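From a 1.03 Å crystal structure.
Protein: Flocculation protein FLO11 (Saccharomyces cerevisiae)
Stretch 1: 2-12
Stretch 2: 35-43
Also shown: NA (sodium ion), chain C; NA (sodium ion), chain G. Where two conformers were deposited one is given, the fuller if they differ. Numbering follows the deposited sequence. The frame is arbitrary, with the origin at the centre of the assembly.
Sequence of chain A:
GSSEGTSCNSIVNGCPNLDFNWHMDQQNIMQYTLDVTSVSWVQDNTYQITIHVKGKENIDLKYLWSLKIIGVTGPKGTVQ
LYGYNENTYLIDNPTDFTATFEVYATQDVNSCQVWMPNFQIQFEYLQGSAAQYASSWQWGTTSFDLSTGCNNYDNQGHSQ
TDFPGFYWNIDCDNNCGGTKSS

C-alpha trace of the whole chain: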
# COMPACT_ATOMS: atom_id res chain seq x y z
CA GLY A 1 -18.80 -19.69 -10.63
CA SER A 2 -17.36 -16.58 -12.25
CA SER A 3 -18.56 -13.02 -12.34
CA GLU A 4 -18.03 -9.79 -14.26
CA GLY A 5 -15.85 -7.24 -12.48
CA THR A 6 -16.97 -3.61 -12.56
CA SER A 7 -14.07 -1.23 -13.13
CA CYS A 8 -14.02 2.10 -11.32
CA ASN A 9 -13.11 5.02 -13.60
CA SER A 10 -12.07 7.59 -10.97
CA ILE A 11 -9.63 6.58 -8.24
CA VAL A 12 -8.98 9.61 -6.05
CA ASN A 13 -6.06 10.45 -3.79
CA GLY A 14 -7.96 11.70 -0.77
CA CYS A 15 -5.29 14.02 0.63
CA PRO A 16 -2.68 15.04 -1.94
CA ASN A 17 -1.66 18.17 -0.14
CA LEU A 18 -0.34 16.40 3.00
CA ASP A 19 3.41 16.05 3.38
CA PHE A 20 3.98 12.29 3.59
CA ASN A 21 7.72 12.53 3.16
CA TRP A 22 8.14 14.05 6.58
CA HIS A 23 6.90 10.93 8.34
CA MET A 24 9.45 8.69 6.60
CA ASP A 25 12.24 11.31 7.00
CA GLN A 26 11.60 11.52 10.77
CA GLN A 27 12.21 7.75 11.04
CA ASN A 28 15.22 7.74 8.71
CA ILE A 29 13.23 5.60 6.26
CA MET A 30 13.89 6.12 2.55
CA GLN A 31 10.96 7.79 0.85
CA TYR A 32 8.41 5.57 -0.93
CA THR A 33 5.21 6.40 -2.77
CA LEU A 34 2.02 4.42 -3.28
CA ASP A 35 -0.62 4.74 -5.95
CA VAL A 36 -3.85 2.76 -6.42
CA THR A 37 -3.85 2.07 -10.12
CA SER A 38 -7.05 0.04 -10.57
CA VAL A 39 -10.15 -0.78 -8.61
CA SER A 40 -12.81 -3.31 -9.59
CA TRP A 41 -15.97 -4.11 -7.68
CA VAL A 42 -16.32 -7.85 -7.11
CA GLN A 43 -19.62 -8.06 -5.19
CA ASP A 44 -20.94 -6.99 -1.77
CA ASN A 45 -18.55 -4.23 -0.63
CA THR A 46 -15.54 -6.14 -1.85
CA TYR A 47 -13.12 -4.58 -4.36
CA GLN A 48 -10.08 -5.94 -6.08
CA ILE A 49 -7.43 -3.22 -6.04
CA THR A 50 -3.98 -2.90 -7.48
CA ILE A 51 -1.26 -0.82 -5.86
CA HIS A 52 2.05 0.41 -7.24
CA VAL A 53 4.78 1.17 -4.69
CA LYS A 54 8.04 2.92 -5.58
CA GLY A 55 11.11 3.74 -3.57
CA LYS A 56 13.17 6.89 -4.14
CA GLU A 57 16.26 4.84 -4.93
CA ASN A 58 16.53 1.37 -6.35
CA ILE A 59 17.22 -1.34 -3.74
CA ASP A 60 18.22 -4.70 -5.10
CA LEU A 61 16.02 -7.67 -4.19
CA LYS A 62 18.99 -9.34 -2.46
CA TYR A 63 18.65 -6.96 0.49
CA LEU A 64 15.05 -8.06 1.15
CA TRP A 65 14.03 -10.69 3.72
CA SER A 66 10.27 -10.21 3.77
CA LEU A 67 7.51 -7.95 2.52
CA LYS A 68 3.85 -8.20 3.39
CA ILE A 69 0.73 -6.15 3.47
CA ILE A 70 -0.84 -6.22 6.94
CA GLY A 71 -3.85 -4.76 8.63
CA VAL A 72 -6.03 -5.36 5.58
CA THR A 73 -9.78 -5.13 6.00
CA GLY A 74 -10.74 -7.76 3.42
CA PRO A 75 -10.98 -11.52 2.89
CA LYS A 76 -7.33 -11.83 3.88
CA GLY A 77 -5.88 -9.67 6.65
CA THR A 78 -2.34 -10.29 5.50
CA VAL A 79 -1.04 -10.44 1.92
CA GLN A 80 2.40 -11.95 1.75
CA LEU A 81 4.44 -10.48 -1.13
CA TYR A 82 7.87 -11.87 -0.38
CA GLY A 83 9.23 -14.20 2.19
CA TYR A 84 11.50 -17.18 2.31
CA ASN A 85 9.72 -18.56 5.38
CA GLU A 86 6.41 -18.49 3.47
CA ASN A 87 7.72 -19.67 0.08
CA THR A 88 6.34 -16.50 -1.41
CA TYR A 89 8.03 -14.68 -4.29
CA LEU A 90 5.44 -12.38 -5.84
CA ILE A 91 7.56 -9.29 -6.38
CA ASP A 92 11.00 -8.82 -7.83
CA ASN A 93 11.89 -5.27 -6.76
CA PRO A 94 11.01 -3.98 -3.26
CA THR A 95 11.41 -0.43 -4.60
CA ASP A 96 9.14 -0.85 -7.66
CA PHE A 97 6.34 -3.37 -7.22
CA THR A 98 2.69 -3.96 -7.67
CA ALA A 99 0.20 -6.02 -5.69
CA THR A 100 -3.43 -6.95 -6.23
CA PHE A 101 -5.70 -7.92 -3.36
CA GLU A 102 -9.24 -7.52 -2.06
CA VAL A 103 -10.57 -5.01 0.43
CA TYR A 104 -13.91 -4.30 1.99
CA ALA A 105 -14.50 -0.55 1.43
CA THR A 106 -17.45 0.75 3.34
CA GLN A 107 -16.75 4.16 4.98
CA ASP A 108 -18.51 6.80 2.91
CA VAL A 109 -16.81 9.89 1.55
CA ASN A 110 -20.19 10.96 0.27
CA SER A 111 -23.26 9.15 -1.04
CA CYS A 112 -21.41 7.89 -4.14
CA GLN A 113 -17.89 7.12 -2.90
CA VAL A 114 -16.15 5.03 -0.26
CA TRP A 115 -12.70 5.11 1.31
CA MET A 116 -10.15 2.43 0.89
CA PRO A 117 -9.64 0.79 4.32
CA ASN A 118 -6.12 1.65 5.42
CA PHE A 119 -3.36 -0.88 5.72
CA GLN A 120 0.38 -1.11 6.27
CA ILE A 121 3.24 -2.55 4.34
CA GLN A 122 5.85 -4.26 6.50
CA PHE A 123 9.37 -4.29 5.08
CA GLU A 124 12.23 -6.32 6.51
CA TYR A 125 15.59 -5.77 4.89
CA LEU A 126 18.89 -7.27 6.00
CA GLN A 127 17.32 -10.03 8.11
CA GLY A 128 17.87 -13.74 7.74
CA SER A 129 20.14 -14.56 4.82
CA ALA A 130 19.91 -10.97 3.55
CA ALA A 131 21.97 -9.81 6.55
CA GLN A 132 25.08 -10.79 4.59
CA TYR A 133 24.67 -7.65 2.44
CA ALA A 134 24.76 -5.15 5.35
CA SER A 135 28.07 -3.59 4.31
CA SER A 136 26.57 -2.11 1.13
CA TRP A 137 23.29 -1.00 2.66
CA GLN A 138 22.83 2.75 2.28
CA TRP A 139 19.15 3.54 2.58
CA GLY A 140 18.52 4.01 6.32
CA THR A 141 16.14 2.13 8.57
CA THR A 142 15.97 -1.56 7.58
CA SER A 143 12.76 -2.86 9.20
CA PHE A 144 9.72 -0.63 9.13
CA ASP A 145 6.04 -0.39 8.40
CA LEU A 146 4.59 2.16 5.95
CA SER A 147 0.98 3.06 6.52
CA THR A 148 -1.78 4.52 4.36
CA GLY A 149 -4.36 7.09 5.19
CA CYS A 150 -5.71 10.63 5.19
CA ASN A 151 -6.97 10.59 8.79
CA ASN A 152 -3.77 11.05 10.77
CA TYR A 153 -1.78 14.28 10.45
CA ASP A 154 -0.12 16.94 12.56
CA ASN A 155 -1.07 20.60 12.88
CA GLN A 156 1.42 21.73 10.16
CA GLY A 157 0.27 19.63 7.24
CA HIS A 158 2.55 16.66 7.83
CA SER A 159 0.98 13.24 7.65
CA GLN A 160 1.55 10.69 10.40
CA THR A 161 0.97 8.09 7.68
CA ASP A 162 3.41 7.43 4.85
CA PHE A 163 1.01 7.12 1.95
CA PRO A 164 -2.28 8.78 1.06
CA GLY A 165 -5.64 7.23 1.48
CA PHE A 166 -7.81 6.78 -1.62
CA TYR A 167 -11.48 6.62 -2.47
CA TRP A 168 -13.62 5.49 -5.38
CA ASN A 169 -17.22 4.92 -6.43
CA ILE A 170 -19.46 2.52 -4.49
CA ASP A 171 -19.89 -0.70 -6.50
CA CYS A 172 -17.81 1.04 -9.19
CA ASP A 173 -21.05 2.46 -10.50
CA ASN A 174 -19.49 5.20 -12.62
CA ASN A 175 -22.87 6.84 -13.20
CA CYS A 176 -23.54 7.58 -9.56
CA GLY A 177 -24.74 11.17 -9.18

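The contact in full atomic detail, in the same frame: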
# COMPACT_ATOMS: atom_id res chain seq x y z
N SER A 2 -18.06 -17.81 -11.98
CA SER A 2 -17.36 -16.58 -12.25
C SER A 2 -18.33 -15.43 -12.34
O SER A 2 -19.53 -15.62 -12.46
CB SER A 2 -16.61 -16.66 -13.57
OG SER A 2 -17.44 -17.05 -14.64
N SER A 3 -17.77 -14.22 -12.28
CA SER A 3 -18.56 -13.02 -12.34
C SER A 3 -17.82 -11.92 -13.10
O SER A 3 -16.61 -11.91 -13.21
CB SER A 3 -18.91 -12.57 -10.93
OG SER A 3 -17.77 -12.34 -10.16
N GLU A 4 -18.58 -10.98 -13.59
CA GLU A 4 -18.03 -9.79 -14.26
C GLU A 4 -17.59 -8.77 -13.23
O GLU A 4 -18.37 -8.32 -12.41
CB GLU A 4 -19.11 -9.17 -15.14
CG GLU A 4 -19.71 -10.09 -16.20
CD GLU A 4 -18.68 -10.70 -17.11
OE1 GLU A 4 -17.95 -9.92 -17.77
OE2 GLU A 4 -18.55 -11.95 -17.13
N GLY A 5 -16.33 -8.37 -13.29
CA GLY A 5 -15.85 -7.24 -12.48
C GLY A 5 -16.44 -5.96 -13.01
O GLY A 5 -16.79 -5.85 -14.20
N THR A 6 -16.53 -4.96 -12.16
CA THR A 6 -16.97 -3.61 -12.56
C THR A 6 -15.84 -2.63 -12.28
O THR A 6 -15.53 -2.37 -11.11
CB THR A 6 -18.25 -3.18 -11.85
OG1 THR A 6 -19.25 -4.21 -11.97
CG2 THR A 6 -18.79 -1.93 -12.45
N SER A 7 -15.20 -2.12 -13.32
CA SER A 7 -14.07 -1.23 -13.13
C SER A 7 -14.51 0.17 -12.74
O SER A 7 -15.41 0.73 -13.36
CB SER A 7 -13.23 -1.17 -14.38
OG SER A 7 -12.66 -2.43 -14.66
N CYS A 8 -13.85 0.71 -11.72
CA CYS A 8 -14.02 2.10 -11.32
C CYS A 8 -13.19 3.01 -12.23
O CYS A 8 -12.00 2.80 -12.43
CB CYS A 8 -13.53 2.32 -9.90
SG CYS A 8 -14.73 2.01 -8.57
N ASN A 9 -13.79 4.07 -12.73
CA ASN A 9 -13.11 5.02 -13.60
C ASN A 9 -12.25 6.02 -12.83
O ASN A 9 -11.15 6.31 -13.25
CB ASN A 9 -14.09 5.77 -14.47
CG ASN A 9 -14.77 4.88 -15.50
OD1 ASN A 9 -14.33 3.77 -15.82
ND2 ASN A 9 -15.88 5.37 -16.03
N SER A 10 -12.75 6.53 -11.73
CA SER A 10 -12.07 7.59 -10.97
C SER A 10 -11.59 7.07 -9.62
O SER A 10 -12.37 6.81 -8.73
CB SER A 10 -13.04 8.73 -10.73
OG SER A 10 -12.46 9.78 -9.96
N ILE A 11 -10.27 7.01 -9.46
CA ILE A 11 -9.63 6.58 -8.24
C ILE A 11 -8.96 7.84 -7.71
O ILE A 11 -8.10 8.41 -8.37
CB ILE A 11 -8.60 5.47 -8.51
CG1 ILE A 11 -9.27 4.26 -9.16
CG2 ILE A 11 -7.91 5.09 -7.22
CD1 ILE A 11 -8.28 3.30 -9.78
N VAL A 12 -9.36 8.29 -6.53
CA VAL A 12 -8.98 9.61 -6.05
C VAL A 12 -8.06 9.52 -4.84
O VAL A 12 -8.39 8.89 -3.84
CB VAL A 12 -10.22 10.43 -5.72
CG1 VAL A 12 -9.84 11.85 -5.33
CG2 VAL A 12 -11.17 10.44 -6.90
N ASP A 35 0.53 4.36 -5.18
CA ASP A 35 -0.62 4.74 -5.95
C ASP A 35 -1.55 3.52 -6.07
O ASP A 35 -1.11 2.40 -6.14
CB ASP A 35 -0.19 5.22 -7.35
CG ASP A 35 -1.26 5.97 -8.08
OD1 ASP A 35 -2.26 6.39 -7.47
OD2 ASP A 35 -1.04 6.21 -9.29
N VAL A 36 -2.83 3.79 -6.13
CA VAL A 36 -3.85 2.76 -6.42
C VAL A 36 -4.19 2.92 -7.88
O VAL A 36 -4.76 3.92 -8.30
CB VAL A 36 -5.08 2.91 -5.51
CG1 VAL A 36 -6.13 1.87 -5.92
CG2 VAL A 36 -4.71 2.77 -4.04
N THR A 37 -3.77 1.95 -8.69
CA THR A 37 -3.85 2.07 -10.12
C THR A 37 -5.08 1.45 -10.77
O THR A 37 -5.41 1.79 -11.90
CB THR A 37 -2.59 1.49 -10.77
OG1 THR A 37 -2.49 0.11 -10.44
CG2 THR A 37 -1.34 2.24 -10.30
N SER A 38 -5.77 0.53 -10.10
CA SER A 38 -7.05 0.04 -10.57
C SER A 38 -7.86 -0.43 -9.39
O SER A 38 -7.32 -0.91 -8.39
CB SER A 38 -6.92 -1.10 -11.60
OG SER A 38 -6.23 -2.19 -11.05
N VAL A 39 -9.17 -0.34 -9.57
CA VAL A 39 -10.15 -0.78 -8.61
C VAL A 39 -11.28 -1.41 -9.40
O VAL A 39 -11.83 -0.79 -10.30
CB VAL A 39 -10.68 0.39 -7.76
CG1 VAL A 39 -11.83 -0.08 -6.88
CG2 VAL A 39 -9.59 1.05 -6.93
N SER A 40 -11.67 -2.63 -9.02
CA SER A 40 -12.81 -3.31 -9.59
C SER A 40 -13.70 -3.82 -8.49
O SER A 40 -13.26 -4.50 -7.56
CB SER A 40 -12.33 -4.49 -10.44
OG SER A 40 -13.37 -5.25 -11.00
N TRP A 41 -14.99 -3.55 -8.62
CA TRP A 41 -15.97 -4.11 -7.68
C TRP A 41 -16.20 -5.57 -8.00
O TRP A 41 -16.50 -5.91 -9.16
CB TRP A 41 -17.26 -3.33 -7.81
CG TRP A 41 -18.35 -3.81 -6.90
CD1 TRP A 41 -18.28 -4.00 -5.55
CD2 TRP A 41 -19.67 -4.17 -7.30
NE1 TRP A 41 -19.46 -4.46 -5.10
CE2 TRP A 41 -20.37 -4.58 -6.14
CE3 TRP A 41 -20.30 -4.16 -8.54
CZ2 TRP A 41 -21.72 -4.89 -6.14
CZ3 TRP A 41 -21.69 -4.51 -8.53
CH2 TRP A 41 -22.35 -4.86 -7.36
N VAL A 42 -16.12 -6.42 -6.97
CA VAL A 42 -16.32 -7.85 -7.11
C VAL A 42 -17.79 -8.19 -6.84
O VAL A 42 -18.49 -8.70 -7.73
CB VAL A 42 -15.35 -8.65 -6.22
CG1 VAL A 42 -15.49 -10.13 -6.52
CG2 VAL A 42 -13.92 -8.16 -6.39
N GLN A 43 -18.24 -7.93 -5.62
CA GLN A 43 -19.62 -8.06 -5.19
C GLN A 43 -19.65 -7.53 -3.75
O GLN A 43 -18.61 -7.21 -3.17
CB GLN A 43 -20.17 -9.47 -5.28
CG GLN A 43 -19.41 -10.47 -4.42
CD GLN A 43 -20.06 -11.82 -4.41
OE1 GLN A 43 -20.14 -12.47 -5.43
NE2 GLN A 43 -20.54 -12.27 -3.26
NA NA C . -16.27 -2.63 -15.98
NA NA G . -7.86 -4.08 -9.65
O HOH W 1 -17.32 -9.69 -10.01
O HOH W 2 -19.17 -12.07 -7.77
O HOH W 3 -18.91 -6.46 -10.43
O HOH W 4 -13.38 -5.00 -13.69
O HOH W 5 -10.31 -1.79 -13.15
O HOH W 6 -9.95 0.91 -12.19
O HOH W 7 -8.32 -6.14 -10.81

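The two stretches run antiparallel, their end-to-end directions 154° apart, and pair as strands only briefly. Thr6 and Trp41 form a hydrogen-bonded pair: Thr6 N donates to Trp41 O at 3.1 Å, and Trp41 N returns the bond to Thr6 O at 2.8 Å. Ser7 and Ser40 follow as a non-hydrogen-bonded pair, their CA atoms 4.3 Å apart, the closer spacing typical of such a pair. A third bond, Cys8 N to Val39 O, is 2.9 Å long and nearly straight. Beyond it the backbones diverge: water 6 bridges them, donating to Cys8 O (2.8 Å) and accepting from Val39 N (3.0 Å).

At the other end, water 3 donates to Glu4 O and Trp41 O, both at 2.8 Å, and accepts from Thr6 OG1 at 2.7 Å. The Thr6 side chain shares a sheet face with Trp41, and OG1 lies 3.6 Å from CE3 at the indole edge, so the same hydroxyl oxygen that donates to the water also lies against the edge of the ring. On the opposite face, the hydroxyls of Ser7 and Ser40 suit a wet surface: water 4 links Ser7 OG (2.8 Å) to Ser40 OG (2.7 Å). Gly5 brings its CA within 3.5 Å of Ser40 OG; an ideal CB there would clash with that oxygen at 2.6 Å. Further out, water 1 joins Ser3 OG to Val42 O, 2.7 Å from each.

Where the backbones separate, apolar side chains fill the gap. Ile11, which has the largest area covered by the other stretch, reaches Val36 CG1 with CG2 and Val39 CG2 with CD1, each at 3.9 Å. Its branched, extended shape lets it span both valines, which are buried. Buried Cys8 adds SG against Val39 CG1 at 4.0 Å and is covalently anchored elsewhere in the structure. Altogether 492 Å² is buried.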